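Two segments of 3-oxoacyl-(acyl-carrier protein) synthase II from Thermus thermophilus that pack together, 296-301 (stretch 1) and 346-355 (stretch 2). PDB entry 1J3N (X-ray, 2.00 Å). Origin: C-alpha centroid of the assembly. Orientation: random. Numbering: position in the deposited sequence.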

# COMPACT_ATOMS: atom_id res chain seq x y z
N GLY A 296 -4.89 3.71 -29.75
CA GLY A 296 -5.18 2.64 -30.69
C GLY A 296 -5.29 1.27 -30.05
O GLY A 296 -5.76 0.32 -30.67
N TYR A 297 -4.86 1.16 -28.79
CA TYR A 297 -4.92 -0.11 -28.07
C TYR A 297 -5.26 0.05 -26.58
O TYR A 297 -4.82 1.00 -25.94
CB TYR A 297 -3.59 -0.86 -28.17
CG TYR A 297 -3.53 -2.13 -27.36
CD1 TYR A 297 -4.50 -3.13 -27.53
CD2 TYR A 297 -2.51 -2.36 -26.43
CE1 TYR A 297 -4.45 -4.32 -26.82
CE2 TYR A 297 -2.45 -3.56 -25.70
CZ TYR A 297 -3.43 -4.53 -25.91
OH TYR A 297 -3.38 -5.73 -25.24
N ILE A 298 -6.05 -0.89 -26.06
CA ILE A 298 -6.42 -0.90 -24.65
C ILE A 298 -6.26 -2.29 -24.08
O ILE A 298 -6.95 -3.22 -24.50
CB ILE A 298 -7.89 -0.50 -24.41
CG1 ILE A 298 -8.15 0.93 -24.90
CG2 ILE A 298 -8.21 -0.59 -22.93
CD1 ILE A 298 -9.57 1.43 -24.60
N ASN A 299 -5.33 -2.46 -23.15
CA ASN A 299 -5.17 -3.76 -22.53
C ASN A 299 -6.22 -3.75 -21.44
O ASN A 299 -6.02 -3.16 -20.38
CB ASN A 299 -3.77 -3.94 -21.92
CG ASN A 299 -3.58 -5.33 -21.33
OD1 ASN A 299 -3.99 -5.61 -20.20
ND2 ASN A 299 -2.97 -6.22 -22.11
N ALA A 300 -7.35 -4.38 -21.73
CA ALA A 300 -8.47 -4.42 -20.82
C ALA A 300 -8.20 -5.16 -19.53
O ALA A 300 -7.26 -5.94 -19.42
CB ALA A 300 -9.67 -5.03 -21.51
N HIS A 301 -9.06 -4.91 -18.55
CA HIS A 301 -9.00 -5.56 -17.26
C HIS A 301 -9.62 -6.93 -17.52
O HIS A 301 -9.09 -7.97 -17.09
CB HIS A 301 -9.82 -4.78 -16.24
CG HIS A 301 -9.82 -5.39 -14.87
ND1 HIS A 301 -8.66 -5.72 -14.21
CD2 HIS A 301 -10.84 -5.73 -14.05
CE1 HIS A 301 -8.96 -6.25 -13.04
NE2 HIS A 301 -10.28 -6.27 -12.92
N VAL A 346 2.14 -7.20 -14.74
CA VAL A 346 2.38 -8.08 -15.88
C VAL A 346 1.64 -7.63 -17.15
O VAL A 346 2.13 -7.82 -18.27
CB VAL A 346 2.00 -9.54 -15.54
CG1 VAL A 346 2.05 -10.42 -16.78
CG2 VAL A 346 2.97 -10.08 -14.48
N GLU A 347 0.47 -7.03 -16.96
CA GLU A 347 -0.33 -6.54 -18.09
C GLU A 347 0.28 -5.27 -18.64
O GLU A 347 0.12 -4.95 -19.82
CB GLU A 347 -1.77 -6.28 -17.64
CG GLU A 347 -2.65 -7.51 -17.70
CD GLU A 347 -3.79 -7.48 -16.70
OE1 GLU A 347 -4.40 -6.40 -16.52
OE2 GLU A 347 -4.09 -8.53 -16.11
N ALA A 348 0.99 -4.53 -17.79
CA ALA A 348 1.66 -3.32 -18.23
C ALA A 348 2.83 -3.77 -19.10
O ALA A 348 3.19 -3.11 -20.08
CB ALA A 348 2.17 -2.51 -17.02
N ILE A 349 3.42 -4.91 -18.74
CA ILE A 349 4.53 -5.45 -19.51
C ILE A 349 4.03 -5.83 -20.91
O ILE A 349 4.66 -5.48 -21.92
CB ILE A 349 5.15 -6.67 -18.80
CG1 ILE A 349 5.83 -6.20 -17.50
CG2 ILE A 349 6.16 -7.36 -19.73
CD1 ILE A 349 6.58 -7.27 -16.74
N ALA A 350 2.90 -6.52 -20.96
CA ALA A 350 2.31 -6.94 -22.23
C ALA A 350 1.96 -5.71 -23.07
O ALA A 350 2.17 -5.69 -24.28
CB ALA A 350 1.05 -7.78 -21.97
N THR A 351 1.44 -4.67 -22.41
CA THR A 351 1.06 -3.44 -23.10
C THR A 351 2.28 -2.71 -23.66
O THR A 351 2.23 -2.16 -24.76
CB THR A 351 0.28 -2.50 -22.15
OG1 THR A 351 -0.86 -3.19 -21.63
CG2 THR A 351 -0.18 -1.26 -22.90
N VAL A 352 3.37 -2.71 -22.91
CA VAL A 352 4.60 -2.07 -23.37
C VAL A 352 5.19 -2.88 -24.52
O VAL A 352 5.74 -2.31 -25.46
CB VAL A 352 5.64 -1.97 -22.22
CG1 VAL A 352 7.01 -1.62 -22.77
CG2 VAL A 352 5.20 -0.91 -21.23
N GLN A 353 5.07 -4.21 -24.45
CA GLN A 353 5.59 -5.10 -25.49
C GLN A 353 4.84 -4.94 -26.81
O GLN A 353 5.43 -5.06 -27.88
CB GLN A 353 5.52 -6.57 -25.04
CG GLN A 353 6.40 -6.91 -23.84
CD GLN A 353 6.36 -8.39 -23.48
OE1 GLN A 353 5.28 -8.98 -23.37
NE2 GLN A 353 7.53 -8.99 -23.25
N ALA A 354 3.54 -4.68 -26.73
CA ALA A 354 2.74 -4.49 -27.94
C ALA A 354 3.15 -3.21 -28.67
O ALA A 354 3.14 -3.17 -29.90
CB ALA A 354 1.26 -4.44 -27.59
N LEU A 355 3.50 -2.17 -27.92
CA LEU A 355 3.92 -0.90 -28.53
C LEU A 355 5.30 -1.04 -29.16
O LEU A 355 5.52 -0.63 -30.30
CB LEU A 355 3.98 0.20 -27.47
CG LEU A 355 2.69 0.76 -26.88
CD1 LEU A 355 3.02 1.71 -25.74
CD2 LEU A 355 1.89 1.48 -27.95
O HOH W 1 -5.35 -5.52 -14.08

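A short strand, 297-299, lies along one side of part of a longer helix, 346-355, running nearly antiparallel to it: the N-to-C directions differ by 159° and the axes come within 9.1 Å. The rule of the strand is alternation. Tyr 297 and Asn 299 point their CA-to-CB bonds toward the helix, while Ile 298 between them points away and makes no contact with it. The helix answers with Glu 347, then the neighbours Ala 350 and Thr 351, then Ala 354, roughly a turn apart, so that all four lie along one flank. The contact is small, 277 Å² in total over both sides, and no direct hydrogen bond crosses it; fit does most of the work.

The closest backbone approach pairs Asn 299 with Thr 351, their CA atoms 6.3 Å apart. Here the side-chain conformation of Thr 351 matters most. Its chi1 of -57° (m) turns OG1 back along the helix, where it donates a hydrogen bond to Glu 347 O at 2.7 Å, an oxygen that also accepts from Thr 351 N at 2.9 Å. A buried hydroxyl is thus satisfied within its own helix, and it can sit tightly against the strand, with Asn 299 CB only 3.0 Å from Thr 351 OG1. The same rotamer leaves CG2 available to the tyrosine, 4.3 Å from Tyr 297 CE2.

Tyr 297 adopts chi1 t (176°) with chi2 at 55°, carrying its ring along the helix flank. Ala 354 CB also lies 4.3 Å from Tyr 297 CE2, and both methyl groups meet the ring obliquely. At Ala 354 the ring meets a single methyl group, and the ring's hydroxyl is hydrogen-bonded elsewhere in the structure.

Asn 299 is likewise t (-177°), extending its side chain between Glu 347 and Ala 350. It has the largest covered area of any residue here, 72 Å², and its amide end packs near Glu 347 CG and Ala 350 CB; Ala 350 offers only its CB beside that amide end.

At the other end, Glu 347, with chi1 at -86° (m) and chi2 t, reaches past Asn 299 toward the loop after the strand. A water donates to Glu 347 OE1 at 2.8 Å and makes a weak hydrogen bond with His 301 ND1 at 3.3 Å, bridging the stretches although His 301 points its CA-to-CB bond away. Both carboxylate oxygens also have partners elsewhere in the structure, so the buried acid is well satisfied.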